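Local coordinates for protein CurF (Lyngbya majuscula, PDB 2Q35) that probably catalyses a decarboxylation in polyketide chain beta-branching, using the crotonase-type ECH2 domain of a larger synthase, at residues V14-K19 and S40-N45; E33-C38 and L80-L85; V50-G55 and D180-A185. The protein carries 1 engineered substitution. One frame throughout, in Å; residues are numbered along the deposited sequence.

In the fold
The three contacts lie on both faces of one mixed beta sheet. Interactions 1 and 2 share helix 29-44 on one face, their centres 11 Å apart, and meet where Ile16 CD1 packs on Cys38 CB at 3.9 Å. Interaction 3 puts helix 178-192 on the other face, its centre 13 Å from interaction 1. Neighbouring strands 13-18 and 50-54 join these two through probable backbone bonds such as Val14 O to Ile52 N, 2.7 Å. Interactions 2 and 3, centred 18 Å apart, still touch through the sheet, Leu35 CD2 lying 3.9 Å from Leu53 CD1. A glycerol, probably from crystallisation, is hydrogen-bonded to Leu80 N in segment 80-85, beside interaction 2.

Interaction 1: residues V14-K19 and S40-N45; sequences VQITMK and SVVAQN
Val42 carries the apolar contact on the helix side with one methyl, CG2, which reaches down from helix 29-44 to two side chains of strand 13-18. Ile16 offers the far end of its chain: CD1 comes to 4.0 Å from Val42 CG2. Val14 brings CG2 to the same methyl at 4.2 Å. Both strand residues cross obliquely over Val42. Ile16 gets that far because its chain is fully extended beyond CB, with CD1 anti to CA (chi2 176°). The seam is small, burying 86 Å² in all, but each of the three residues is buried; Ile91 also rests on Val42, while Leu6 and Tyr48 touch Val14.

This is the strand-to-helix packing inside a beta-alpha-beta crossover: strand 13-18 leads through helix 29-44 to strand 50-54, which lies parallel to and beside the first strand. Val14 and Ile16, two residues apart, point to the helix, and their backbones bond to strand 50-54. The CA atoms of Val14 and Val42 stay 8.4 Å apart, so only side chains bridge the layers.

Hydrogen bonding is confined to each side of the contact. On the opposite face of the strand, Gln15 NE2 donates to Thr17 OG1 at 2.9 Å, with the hydroxyl close to the amide plane and an N-H...O angle of 156°. Gln186 NE2 from helix 178-192 binds Gln15 OE1, so both ends of the amide have partners, which probably settles its orientation. Past Val42, Asn45 N bonds to Val42 O at 3.1 Å, and Asn45 OD1 is hydrogen-bonded to the backbone N of Gln47.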
ATOM      1  N   VAL A  14     -12.908  -9.211 -25.239  1.00 12.04           N
ATOM      2  CA  VAL A  14     -13.391 -10.606 -25.325  1.00 12.45           C
ATOM      3  C   VAL A  14     -13.628 -11.190 -23.947  1.00 14.19           C
ATOM      4  O   VAL A  14     -13.099 -10.694 -22.965  1.00 14.76           O
ATOM      5  CB  VAL A  14     -12.460 -11.521 -26.176  1.00 13.27           C
ATOM      6  CG1 VAL A  14     -12.253 -10.913 -27.537  1.00 13.91           C
ATOM      7  CG2 VAL A  14     -11.156 -11.747 -25.456  1.00 15.19           C
ATOM      8  N   GLN A  15     -14.466 -12.213 -23.880  1.00 13.72           N
ATOM      9  CA  GLN A  15     -14.775 -12.835 -22.618  1.00 13.94           C
ATOM     10  C   GLN A  15     -14.412 -14.309 -22.666  1.00 13.93           C
ATOM     11  O   GLN A  15     -14.797 -15.018 -23.599  1.00 14.09           O
ATOM     12  CB  GLN A  15     -16.279 -12.631 -22.305  1.00 13.90           C
ATOM     13  CG  GLN A  15     -16.713 -13.188 -20.939  1.00 13.37           C
ATOM     14  CD  GLN A  15     -18.201 -12.945 -20.676  1.00 14.83           C
ATOM     15  OE1 GLN A  15     -18.688 -11.851 -20.930  1.00 16.44           O
ATOM     16  NE2 GLN A  15     -18.922 -13.974 -20.217  1.00 16.05           N
ATOM     17  N   ILE A  16     -13.670 -14.766 -21.650  1.00 14.31           N
ATOM     18  CA  ILE A  16     -13.371 -16.197 -21.475  1.00 15.16           C
ATOM     19  C   ILE A  16     -14.145 -16.658 -20.257  1.00 14.95           C
ATOM     20  O   ILE A  16     -13.936 -16.145 -19.155  1.00 15.13           O
ATOM     21  CB  ILE A  16     -11.868 -16.438 -21.274  1.00 15.95           C
ATOM     22  CG1 ILE A  16     -11.105 -16.079 -22.569  1.00 15.84           C
ATOM     23  CG2 ILE A  16     -11.607 -17.895 -20.868  1.00 15.34           C
ATOM     24  CD1 ILE A  16      -9.523 -16.186 -22.484  1.00 16.07           C
ATOM     25  N   THR A  17     -15.055 -17.605 -20.469  1.00 15.91           N
ATOM     26  CA  THR A  17     -16.008 -18.008 -19.454  1.00 15.05           C
ATOM     27  C   THR A  17     -15.743 -19.435 -19.086  1.00 14.47           C
ATOM     28  O   THR A  17     -15.804 -20.313 -19.943  1.00 15.09           O
ATOM     29  CB  THR A  17     -17.463 -17.894 -20.000  1.00 16.19           C
ATOM     30  OG1 THR A  17     -17.664 -16.555 -20.456  1.00 14.01           O
ATOM     31  CG2 THR A  17     -18.492 -18.217 -18.926  1.00 16.45           C
ATOM     32  N   MET A  18     -15.476 -19.655 -17.804  1.00 14.88           N
ATOM     33  CA  MET A  18     -15.268 -21.004 -17.257  1.00 14.33           C
ATOM     34  C   MET A  18     -16.581 -21.582 -16.781  1.00 15.36           C
ATOM     35  O   MET A  18     -17.263 -20.976 -15.951  1.00 14.63           O
ATOM     36  CB  MET A  18     -14.284 -20.980 -16.065  1.00 14.84           C
ATOM     37  CG  MET A  18     -12.867 -20.539 -16.432  1.00 14.01           C
ATOM     38  SD  MET A  18     -11.800 -20.286 -15.001  1.00 15.90           S
ATOM     39  CE  MET A  18     -12.553 -18.867 -14.208  1.00 15.00           C
ATOM     40  N   LYS A  19     -16.922 -22.772 -17.285  1.00 15.36           N
ATOM     41  CA  LYS A  19     -18.168 -23.424 -16.896  1.00 17.63           C
ATOM     42  C   LYS A  19     -17.973 -24.936 -16.840  1.00 16.96           C
ATOM     43  O   LYS A  19     -18.512 -25.687 -17.646  1.00 18.30           O
ATOM     44  CB  LYS A  19     -19.315 -23.002 -17.830  1.00 17.20           C
ATOM     45  CG  LYS A  19     -20.703 -23.490 -17.383  1.00 19.09           C
ATOM     46  CD  LYS A  19     -21.779 -23.053 -18.357  1.00 19.41           C
ATOM     47  CE  LYS A  19     -23.149 -23.499 -17.870  1.00 28.00           C
ATOM     48  NZ  LYS A  19     -24.234 -23.026 -18.766  1.00 37.21           N
ATOM     49  N   SER A  40      -4.630 -19.225 -26.044  1.00 14.87           N
ATOM     50  CA  SER A  40      -3.965 -19.403 -27.351  1.00 16.37           C
ATOM     51  C   SER A  40      -4.730 -18.675 -28.447  1.00 16.54           C
ATOM     52  O   SER A  40      -4.175 -17.933 -29.241  1.00 16.10           O
ATOM     53  CB  SER A  40      -3.848 -20.885 -27.725  1.00 17.85           C
ATOM     54  OG  SER A  40      -3.248 -21.030 -29.013  1.00 20.56           O
ATOM     55  N   VAL A  41      -6.041 -18.878 -28.481  1.00 15.56           N
ATOM     56  CA  VAL A  41      -6.875 -18.173 -29.451  1.00 16.33           C
ATOM     57  C   VAL A  41      -6.720 -16.652 -29.311  1.00 16.16           C
ATOM     58  O   VAL A  41      -6.570 -15.938 -30.312  1.00 17.96           O
ATOM     59  CB  VAL A  41      -8.344 -18.629 -29.320  1.00 16.03           C
ATOM     60  CG1 VAL A  41      -9.274 -17.766 -30.182  1.00 20.67           C
ATOM     61  CG2 VAL A  41      -8.442 -20.069 -29.762  1.00 17.75           C
ATOM     62  N   VAL A  42      -6.744 -16.162 -28.073  1.00 17.15           N
ATOM     63  CA  VAL A  42      -6.534 -14.733 -27.821  1.00 16.66           C
ATOM     64  C   VAL A  42      -5.183 -14.281 -28.375  1.00 16.45           C
ATOM     65  O   VAL A  42      -5.106 -13.275 -29.081  1.00 17.74           O
ATOM     66  CB  VAL A  42      -6.630 -14.437 -26.323  1.00 16.59           C
ATOM     67  CG1 VAL A  42      -6.138 -13.017 -26.005  1.00 18.88           C
ATOM     68  CG2 VAL A  42      -8.101 -14.582 -25.903  1.00 17.49           C
ATOM     69  N   ALA A  43      -4.125 -15.035 -28.079  1.00 16.98           N
ATOM     70  CA  ALA A  43      -2.774 -14.621 -28.497  1.00 18.35           C
ATOM     71  C   ALA A  43      -2.670 -14.468 -30.016  1.00 19.09           C
ATOM     72  O   ALA A  43      -1.857 -13.683 -30.530  1.00 20.28           O
ATOM     73  CB  ALA A  43      -1.740 -15.595 -27.987  1.00 18.00           C
ATOM     74  N   GLN A  44      -3.491 -15.226 -30.728  1.00 18.09           N
ATOM     75  CA  GLN A  44      -3.440 -15.271 -32.184  1.00 18.81           C
ATOM     76  C   GLN A  44      -4.297 -14.242 -32.898  1.00 19.20           C
ATOM     77  O   GLN A  44      -4.165 -14.064 -34.110  1.00 20.36           O
ATOM     78  CB  GLN A  44      -3.852 -16.660 -32.646  1.00 19.55           C
ATOM     79  CG  GLN A  44      -2.906 -17.730 -32.160  1.00 16.19           C
ATOM     80  CD  GLN A  44      -3.415 -19.121 -32.446  1.00 18.40           C
ATOM     81  OE1 GLN A  44      -4.622 -19.342 -32.649  1.00 21.17           O
ATOM     82  NE2 GLN A  44      -2.499 -20.077 -32.464  1.00 17.06           N
ATOM     83  N   ASN A  45      -5.208 -13.596 -32.178  1.00 17.92           N
ATOM     84  CA  ASN A  45      -6.056 -12.598 -32.805  1.00 17.88           C
ATOM     85  C   ASN A  45      -5.588 -11.207 -32.408  1.00 18.76           C
ATOM     86  O   ASN A  45      -5.842 -10.760 -31.281  1.00 19.56           O
ATOM     87  CB  ASN A  45      -7.535 -12.783 -32.441  1.00 18.14           C
ATOM     88  CG  ASN A  45      -8.458 -11.958 -33.350  1.00 25.17           C
ATOM     89  OD1 ASN A  45      -8.078 -10.873 -33.863  1.00 26.58           O
ATOM     90  ND2 ASN A  45      -9.656 -12.489 -33.604  1.00 30.80           N
TER

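Interaction 2: residues E33-C38 and L80-L85; sequences EGLRHC and LDLSGL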
ATOM      1  N   GLU A  33      -7.022 -27.245 -19.629  1.00 15.93           N
ATOM      2  CA  GLU A  33      -6.849 -27.343 -21.079  1.00 15.91           C
ATOM      3  C   GLU A  33      -7.678 -26.288 -21.811  1.00 15.00           C
ATOM      4  O   GLU A  33      -7.229 -25.711 -22.800  1.00 15.57           O
ATOM      5  CB  GLU A  33      -7.190 -28.746 -21.581  1.00 16.05           C
ATOM      6  CG  GLU A  33      -7.151 -28.894 -23.108  1.00 16.71           C
ATOM      7  CD  GLU A  33      -5.757 -28.707 -23.754  1.00 29.41           C
ATOM      8  OE1 GLU A  33      -4.721 -28.626 -23.047  1.00 27.77           O
ATOM      9  OE2 GLU A  33      -5.715 -28.661 -25.002  1.00 33.02           O
ATOM     10  N   GLY A  34      -8.876 -26.006 -21.313  1.00 14.56           N
ATOM     11  CA  GLY A  34      -9.719 -25.029 -21.981  1.00 14.91           C
ATOM     12  C   GLY A  34      -9.207 -23.603 -21.788  1.00 13.87           C
ATOM     13  O   GLY A  34      -9.307 -22.765 -22.693  1.00 15.29           O
ATOM     14  N   LEU A  35      -8.651 -23.318 -20.612  1.00 14.30           N
ATOM     15  CA  LEU A  35      -7.971 -22.032 -20.417  1.00 13.79           C
ATOM     16  C   LEU A  35      -6.756 -21.892 -21.345  1.00 14.20           C
ATOM     17  O   LEU A  35      -6.597 -20.840 -21.983  1.00 14.69           O
ATOM     18  CB  LEU A  35      -7.556 -21.840 -18.947  1.00 15.13           C
ATOM     19  CG  LEU A  35      -8.660 -21.523 -17.958  1.00 16.20           C
ATOM     20  CD1 LEU A  35      -8.076 -21.638 -16.555  1.00 17.01           C
ATOM     21  CD2 LEU A  35      -9.252 -20.080 -18.218  1.00 15.08           C
ATOM     22  N   ARG A  36      -5.934 -22.945 -21.444  1.00 14.69           N
ATOM     23  CA  ARG A  36      -4.805 -22.906 -22.370  1.00 15.28           C
ATOM     24  C   ARG A  36      -5.281 -22.611 -23.804  1.00 14.92           C
ATOM     25  O   ARG A  36      -4.771 -21.703 -24.470  1.00 16.09           O
ATOM     26  CB  ARG A  36      -3.975 -24.198 -22.306  1.00 15.03           C
ATOM     27  CG  ARG A  36      -2.709 -24.087 -23.152  1.00 19.57           C
ATOM     28  CD  ARG A  36      -2.224 -25.426 -23.785  1.00 26.07           C
ATOM     29  NE  ARG A  36      -3.285 -26.122 -24.525  1.00 23.26           N
ATOM     30  CZ  ARG A  36      -3.742 -25.778 -25.734  1.00 25.29           C
ATOM     31  NH1 ARG A  36      -3.244 -24.732 -26.408  1.00 19.58           N
ATOM     32  NH2 ARG A  36      -4.727 -26.490 -26.263  1.00 23.79           N
ATOM     33  N   HIS A  37      -6.286 -23.357 -24.250  1.00 13.74           N
ATOM     34  CA  HIS A  37      -6.817 -23.162 -25.582  1.00 13.91           C
ATOM     35  C   HIS A  37      -7.354 -21.761 -25.807  1.00 13.90           C
ATOM     36  O   HIS A  37      -7.028 -21.096 -26.785  1.00 13.93           O
ATOM     37  CB  HIS A  37      -7.905 -24.184 -25.900  1.00 14.14           C
ATOM     38  CG  HIS A  37      -8.515 -23.973 -27.246  1.00 12.33           C
ATOM     39  ND1 HIS A  37      -7.834 -24.213 -28.428  1.00 15.77           N
ATOM     40  CD2 HIS A  37      -9.720 -23.470 -27.602  1.00 15.37           C
ATOM     41  CE1 HIS A  37      -8.616 -23.909 -29.450  1.00 16.23           C
ATOM     42  NE2 HIS A  37      -9.763 -23.454 -28.978  1.00 15.50           N
ATOM     43  N   CYS A  38      -8.196 -21.288 -24.905  1.00 14.17           N
ATOM     44  CA  CYS A  38      -8.781 -19.974 -25.156  1.00 14.98           C
ATOM     45  C   CYS A  38      -7.746 -18.853 -25.128  1.00 14.61           C
ATOM     46  O   CYS A  38      -7.824 -17.938 -25.938  1.00 15.46           O
ATOM     47  CB  CYS A  38      -9.905 -19.678 -24.187  1.00 14.80           C
ATOM     48  SG  CYS A  38     -11.386 -20.689 -24.517  1.00 17.39           S
ATOM     49  N   LEU A  80      -0.455 -27.956  -8.828  1.00 25.80           N
ATOM     50  CA  LEU A  80      -0.908 -27.285 -10.049  1.00 25.75           C
ATOM     51  C   LEU A  80      -0.459 -25.823 -10.023  1.00 24.20           C
ATOM     52  O   LEU A  80      -0.573 -25.155  -8.993  1.00 24.80           O
ATOM     53  CB  LEU A  80      -2.448 -27.318 -10.123  1.00 26.83           C
ATOM     54  CG  LEU A  80      -3.168 -28.670 -10.245  1.00 31.31           C
ATOM     55  CD1 LEU A  80      -4.380 -28.728  -9.300  1.00 35.18           C
ATOM     56  CD2 LEU A  80      -3.584 -28.949 -11.678  1.00 30.60           C
ATOM     57  N   ASP A  81       0.008 -25.312 -11.156  1.00 22.92           N
ATOM     58  CA  ASP A  81       0.419 -23.912 -11.234  1.00 22.13           C
ATOM     59  C   ASP A  81      -0.071 -23.303 -12.541  1.00 21.07           C
ATOM     60  O   ASP A  81       0.554 -23.498 -13.581  1.00 20.59           O
ATOM     61  CB  ASP A  81       1.950 -23.815 -11.145  1.00 22.23           C
ATOM     62  CG  ASP A  81       2.469 -22.373 -11.191  1.00 25.37           C
ATOM     63  OD1 ASP A  81       1.677 -21.407 -11.259  1.00 19.93           O
ATOM     64  OD2 ASP A  81       3.708 -22.215 -11.166  1.00 29.89           O
ATOM     65  N   LEU A  82      -1.176 -22.565 -12.478  1.00 19.47           N
ATOM     66  CA  LEU A  82      -1.765 -21.907 -13.657  1.00 20.33           C
ATOM     67  C   LEU A  82      -1.285 -20.476 -13.864  1.00 19.62           C
ATOM     68  O   LEU A  82      -1.794 -19.755 -14.739  1.00 18.90           O
ATOM     69  CB  LEU A  82      -3.305 -21.914 -13.550  1.00 20.07           C
ATOM     70  CG  LEU A  82      -4.037 -23.211 -13.905  1.00 23.81           C
ATOM     71  CD1 LEU A  82      -3.637 -24.398 -13.033  1.00 28.55           C
ATOM     72  CD2 LEU A  82      -5.570 -22.958 -13.829  1.00 21.81           C
ATOM     73  N   SER A  83      -0.302 -20.051 -13.068  1.00 18.57           N
ATOM     74  CA  SER A  83       0.153 -18.680 -13.144  1.00 18.44           C
ATOM     75  C   SER A  83       0.722 -18.343 -14.516  1.00 20.00           C
ATOM     76  O   SER A  83       0.393 -17.290 -15.068  1.00 21.15           O
ATOM     77  CB  SER A  83       1.154 -18.345 -12.040  1.00 19.60           C
ATOM     78  OG  SER A  83       2.364 -19.064 -12.205  1.00 18.42           O
ATOM     79  N   GLY A  84       1.548 -19.229 -15.071  1.00 19.77           N
ATOM     80  CA  GLY A  84       2.177 -18.937 -16.370  1.00 19.96           C
ATOM     81  C   GLY A  84       1.161 -18.711 -17.458  1.00 21.63           C
ATOM     82  O   GLY A  84       1.359 -17.856 -18.328  1.00 22.39           O
ATOM     83  N   LEU A  85       0.056 -19.452 -17.396  1.00 23.11           N
ATOM     84  CA  LEU A  85      -1.051 -19.310 -18.330  1.00 23.95           C
ATOM     85  C   LEU A  85      -1.584 -17.877 -18.364  1.00 23.80           C
ATOM     86  O   LEU A  85      -1.799 -17.295 -19.432  1.00 24.25           O
ATOM     87  CB  LEU A  85      -2.186 -20.235 -17.894  1.00 25.32           C
ATOM     88  CG  LEU A  85      -3.254 -20.711 -18.867  1.00 29.03           C
ATOM     89  CD1 LEU A  85      -2.717 -20.744 -20.289  1.00 34.42           C
ATOM     90  CD2 LEU A  85      -3.668 -22.113 -18.404  1.00 31.86           C
TER
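The first turn of helix 83-87 leans on the flank of helix 29-44, and Leu85 gives the largest share of the contact by setting its two methyls against the backbone joining Leu35 and Arg36. CD1 lies 3.7 Å from Arg36 CA, and CD2 lies 3.9 Å from Leu35 CB. Leu85 has CG roughly opposite its backbone N (chi1 -158°), which carries the fork to helix 29-44; chi2, 27°, is far from staggered. An alanine here would remove both methyls and would probably open a gap between the two helices, uncovering the backbone at Arg36.

Further in, Leu35 CD1 meets Leu82 CD2 at 3.9 Å, the two side chains crossing at about a right angle. In the crotonase fold of this domain helix 29-44 lies against the central sheet, and Leu35 also touches Met18 of strand 13-18, while Phe27 packs on Leu82.

On the solvent side, Arg36 bends back along its own helix to Glu33. The grip is side-on: NE reaches Glu33 OE1 at 3.2 Å and NH2 forms a salt bridge with Glu33 OE2 at 2.7 Å. Both bonds are nearly straight and lie in the guanidinium plane, yet they come in from above the carboxylate plane.

Where the second helix starts, Asp81 forms an Asx turn. Its OD1 accepts Ser83 N at 3.0 Å on the anti side, well tilted from the carboxylate plane, and Ser83 OG at 2.6 Å on the syn side, less tilted, so two donors hold one oxygen just ahead of the helix.

Interaction 3: residues V50-G55 and D180-A185; sequences VVILTG and DVLNYA
Ile52 reaches up from strand 50-54 with both arms of its side chain. Its CG2 methyl touches Leu182 CD1 at 3.8 Å and, on the same helix, Ala185 CB at 4.0 Å. The longer arm runs on beside the alanine, where Ile52 CD1 comes to 3.7 Å from Ala185 O, a van der Waals contact with the helix backbone. Leu182 has a second neighbour, for its CD1 methyl also lies 4.2 Å from Thr54 CG2. One leucine methyl therefore sits over two residues that project from the same face of the strand.

The first torsion of Leu182 helps: with CG opposite the backbone N (chi1 -178°), a side chain that leaves the helix at its flank still carries CD1 down to the sheet. The small Ala185 lets the backbone come closer, and its CA is 6.9 Å from that of Ile52. Thr54 and Leu182 are the next pair along, as expected of a helix running nearly antiparallel to the strand; the segment axes run 170° apart in direction and come within 9.8 Å.

A second shell fixes the strand end of the contact. Thr54 OG1 is hydrogen-bonded to Ala96 O of the adjoining strand 93-97, a bond that helps set the side-chain rotation and so places CG2 against Leu182 CD1. Gly55 N bonds to Gln98 OE1 just beyond.

Helix 178-192 thus runs along the sheet, covering several parallel strands of the crotonase core: Leu182 also touches Gln15 of strand 13-18, Ala185 rests on Ile94 and Ala96 of strand 93-97, and Val181 and Tyr184 reach Val116 of strand 114-118, with Tyr184 packing besides on Arg169 of a neighbouring subunit.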
ATOM      1  N   VAL A  50      -8.570  -6.597 -24.780  1.00 12.26           N
ATOM      2  CA  VAL A  50      -8.871  -6.788 -23.326  1.00 13.17           C
ATOM      3  C   VAL A  50      -9.547  -8.130 -23.168  1.00 13.10           C
ATOM      4  O   VAL A  50     -10.433  -8.471 -23.958  1.00 15.14           O
ATOM      5  CB  VAL A  50      -9.806  -5.659 -22.753  1.00 12.64           C
ATOM      6  CG1 VAL A  50     -10.043  -5.861 -21.257  1.00 15.19           C
ATOM      7  CG2 VAL A  50      -9.229  -4.265 -22.986  1.00 15.72           C
ATOM      8  N   VAL A  51      -9.114  -8.915 -22.182  1.00 12.43           N
ATOM      9  CA  VAL A  51      -9.769 -10.186 -21.864  1.00 13.85           C
ATOM     10  C   VAL A  51     -10.556 -10.033 -20.546  1.00 13.85           C
ATOM     11  O   VAL A  51     -10.009  -9.519 -19.564  1.00 15.13           O
ATOM     12  CB  VAL A  51      -8.723 -11.279 -21.639  1.00 13.84           C
ATOM     13  CG1 VAL A  51      -9.401 -12.536 -21.073  1.00 13.81           C
ATOM     14  CG2 VAL A  51      -7.982 -11.590 -22.930  1.00 15.27           C
ATOM     15  N   ILE A  52     -11.829 -10.433 -20.539  1.00 13.53           N
ATOM     16  CA  ILE A  52     -12.582 -10.549 -19.303  1.00 14.44           C
ATOM     17  C   ILE A  52     -12.674 -12.025 -18.964  1.00 13.39           C
ATOM     18  O   ILE A  52     -13.263 -12.812 -19.731  1.00 15.87           O
ATOM     19  CB  ILE A  52     -13.992  -9.923 -19.474  1.00 13.03           C
ATOM     20  CG1 ILE A  52     -13.816  -8.425 -19.798  1.00 18.44           C
ATOM     21  CG2 ILE A  52     -14.830 -10.087 -18.172  1.00 17.16           C
ATOM     22  CD1 ILE A  52     -15.092  -7.696 -20.029  1.00 25.26           C
ATOM     23  N   LEU A  53     -12.092 -12.408 -17.833  1.00 13.02           N
ATOM     24  CA  LEU A  53     -12.153 -13.801 -17.374  1.00 13.65           C
ATOM     25  C   LEU A  53     -13.238 -13.945 -16.310  1.00 13.31           C
ATOM     26  O   LEU A  53     -13.242 -13.232 -15.319  1.00 13.56           O
ATOM     27  CB  LEU A  53     -10.801 -14.203 -16.782  1.00 14.87           C
ATOM     28  CG  LEU A  53     -10.654 -15.617 -16.211  1.00 15.05           C
ATOM     29  CD1 LEU A  53     -10.915 -16.721 -17.251  1.00 18.25           C
ATOM     30  CD2 LEU A  53      -9.253 -15.800 -15.563  1.00 14.42           C
ATOM     31  N   THR A  54     -14.134 -14.901 -16.496  1.00 13.43           N
ATOM     32  CA  THR A  54     -15.262 -15.019 -15.561  1.00 13.08           C
ATOM     33  C   THR A  54     -15.665 -16.491 -15.405  1.00 13.75           C
ATOM     34  O   THR A  54     -15.198 -17.369 -16.152  1.00 15.24           O
ATOM     35  CB  THR A  54     -16.430 -14.104 -15.992  1.00 14.42           C
ATOM     36  OG1 THR A  54     -17.308 -13.874 -14.877  1.00 14.64           O
ATOM     37  CG2 THR A  54     -17.225 -14.693 -17.174  1.00 13.12           C
ATOM     38  N   GLY A  55     -16.526 -16.740 -14.421  1.00 13.31           N
ATOM     39  CA  GLY A  55     -17.085 -18.071 -14.153  1.00 14.10           C
ATOM     40  C   GLY A  55     -18.520 -18.250 -14.635  1.00 15.36           C
ATOM     41  O   GLY A  55     -18.964 -17.622 -15.610  1.00 15.94           O
ATOM     42  N   ASP A 180     -24.229  -7.645 -11.064  1.00  8.87           N
ATOM     43  CA  ASP A 180     -23.581  -6.497 -11.687  1.00  7.72           C
ATOM     44  C   ASP A 180     -22.099  -6.697 -11.962  1.00  7.55           C
ATOM     45  O   ASP A 180     -21.477  -5.844 -12.622  1.00  7.50           O
ATOM     46  CB  ASP A 180     -23.689  -5.275 -10.784  1.00  6.93           C
ATOM     47  CG  ASP A 180     -25.141  -4.796 -10.601  1.00 12.38           C
ATOM     48  OD1 ASP A 180     -25.969  -5.054 -11.489  1.00 14.96           O
ATOM     49  OD2 ASP A 180     -25.436  -4.182  -9.559  1.00 17.03           O
ATOM     50  N   VAL A 181     -21.530  -7.770 -11.413  1.00  6.82           N
ATOM     51  CA  VAL A 181     -20.073  -8.001 -11.556  1.00  6.50           C
ATOM     52  C   VAL A 181     -19.574  -8.040 -13.002  1.00  7.87           C
ATOM     53  O   VAL A 181     -18.643  -7.306 -13.368  1.00  8.83           O
ATOM     54  CB  VAL A 181     -19.644  -9.255 -10.778  1.00  4.23           C
ATOM     55  CG1 VAL A 181     -18.160  -9.645 -11.142  1.00  7.28           C
ATOM     56  CG2 VAL A 181     -19.795  -9.049  -9.269  1.00  5.83           C
ATOM     57  N   LEU A 182     -20.166  -8.905 -13.828  1.00  8.04           N
ATOM     58  CA  LEU A 182     -19.729  -9.005 -15.221  1.00  9.27           C
ATOM     59  C   LEU A 182     -19.946  -7.690 -15.988  1.00  9.71           C
ATOM     60  O   LEU A 182     -19.048  -7.217 -16.692  1.00  9.89           O
ATOM     61  CB  LEU A 182     -20.412 -10.186 -15.892  1.00  9.16           C
ATOM     62  CG  LEU A 182     -20.010 -10.422 -17.332  1.00  7.89           C
ATOM     63  CD1 LEU A 182     -18.485 -10.676 -17.431  1.00 11.15           C
ATOM     64  CD2 LEU A 182     -20.769 -11.589 -17.895  1.00 10.10           C
ATOM     65  N   ASN A 183     -21.131  -7.065 -15.827  1.00  9.08           N
ATOM     66  CA  ASN A 183     -21.383  -5.762 -16.453  1.00  9.96           C
ATOM     67  C   ASN A 183     -20.329  -4.709 -16.087  1.00  9.11           C
ATOM     68  O   ASN A 183     -19.903  -3.944 -16.944  1.00  9.56           O
ATOM     69  CB  ASN A 183     -22.781  -5.220 -16.071  1.00 10.45           C
ATOM     70  CG  ASN A 183     -23.940  -6.062 -16.624  1.00 14.18           C
ATOM     71  OD1 ASN A 183     -25.074  -6.061 -16.058  1.00 16.33           O
ATOM     72  ND2 ASN A 183     -23.694  -6.760 -17.716  1.00 13.21           N
ATOM     73  N   TYR A 184     -19.930  -4.667 -14.816  1.00  9.28           N
ATOM     74  CA  TYR A 184     -18.955  -3.693 -14.348  1.00  8.59           C
ATOM     75  C   TYR A 184     -17.639  -3.951 -15.097  1.00  9.48           C
ATOM     76  O   TYR A 184     -17.031  -3.011 -15.605  1.00  9.91           O
ATOM     77  CB  TYR A 184     -18.754  -3.798 -12.835  1.00  9.41           C
ATOM     78  CG  TYR A 184     -17.766  -2.777 -12.295  1.00  8.87           C
ATOM     79  CD1 TYR A 184     -16.398  -2.957 -12.476  1.00 12.56           C
ATOM     80  CD2 TYR A 184     -18.193  -1.617 -11.629  1.00 14.02           C
ATOM     81  CE1 TYR A 184     -15.482  -2.038 -12.007  1.00 12.59           C
ATOM     82  CE2 TYR A 184     -17.266  -0.682 -11.140  1.00 12.79           C
ATOM     83  CZ  TYR A 184     -15.897  -0.923 -11.343  1.00 16.26           C
ATOM     84  OH  TYR A 184     -14.909  -0.062 -10.901  1.00 17.41           O
ATOM     85  N   ALA A 185     -17.245  -5.226 -15.162  1.00  9.85           N
ATOM     86  CA  ALA A 185     -15.993  -5.623 -15.844  1.00  8.76           C
ATOM     87  C   ALA A 185     -16.045  -5.248 -17.329  1.00 10.23           C
ATOM     88  O   ALA A 185     -15.066  -4.732 -17.893  1.00 11.66           O
ATOM     89  CB  ALA A 185     -15.720  -7.113 -15.684  1.00 10.27           C
TER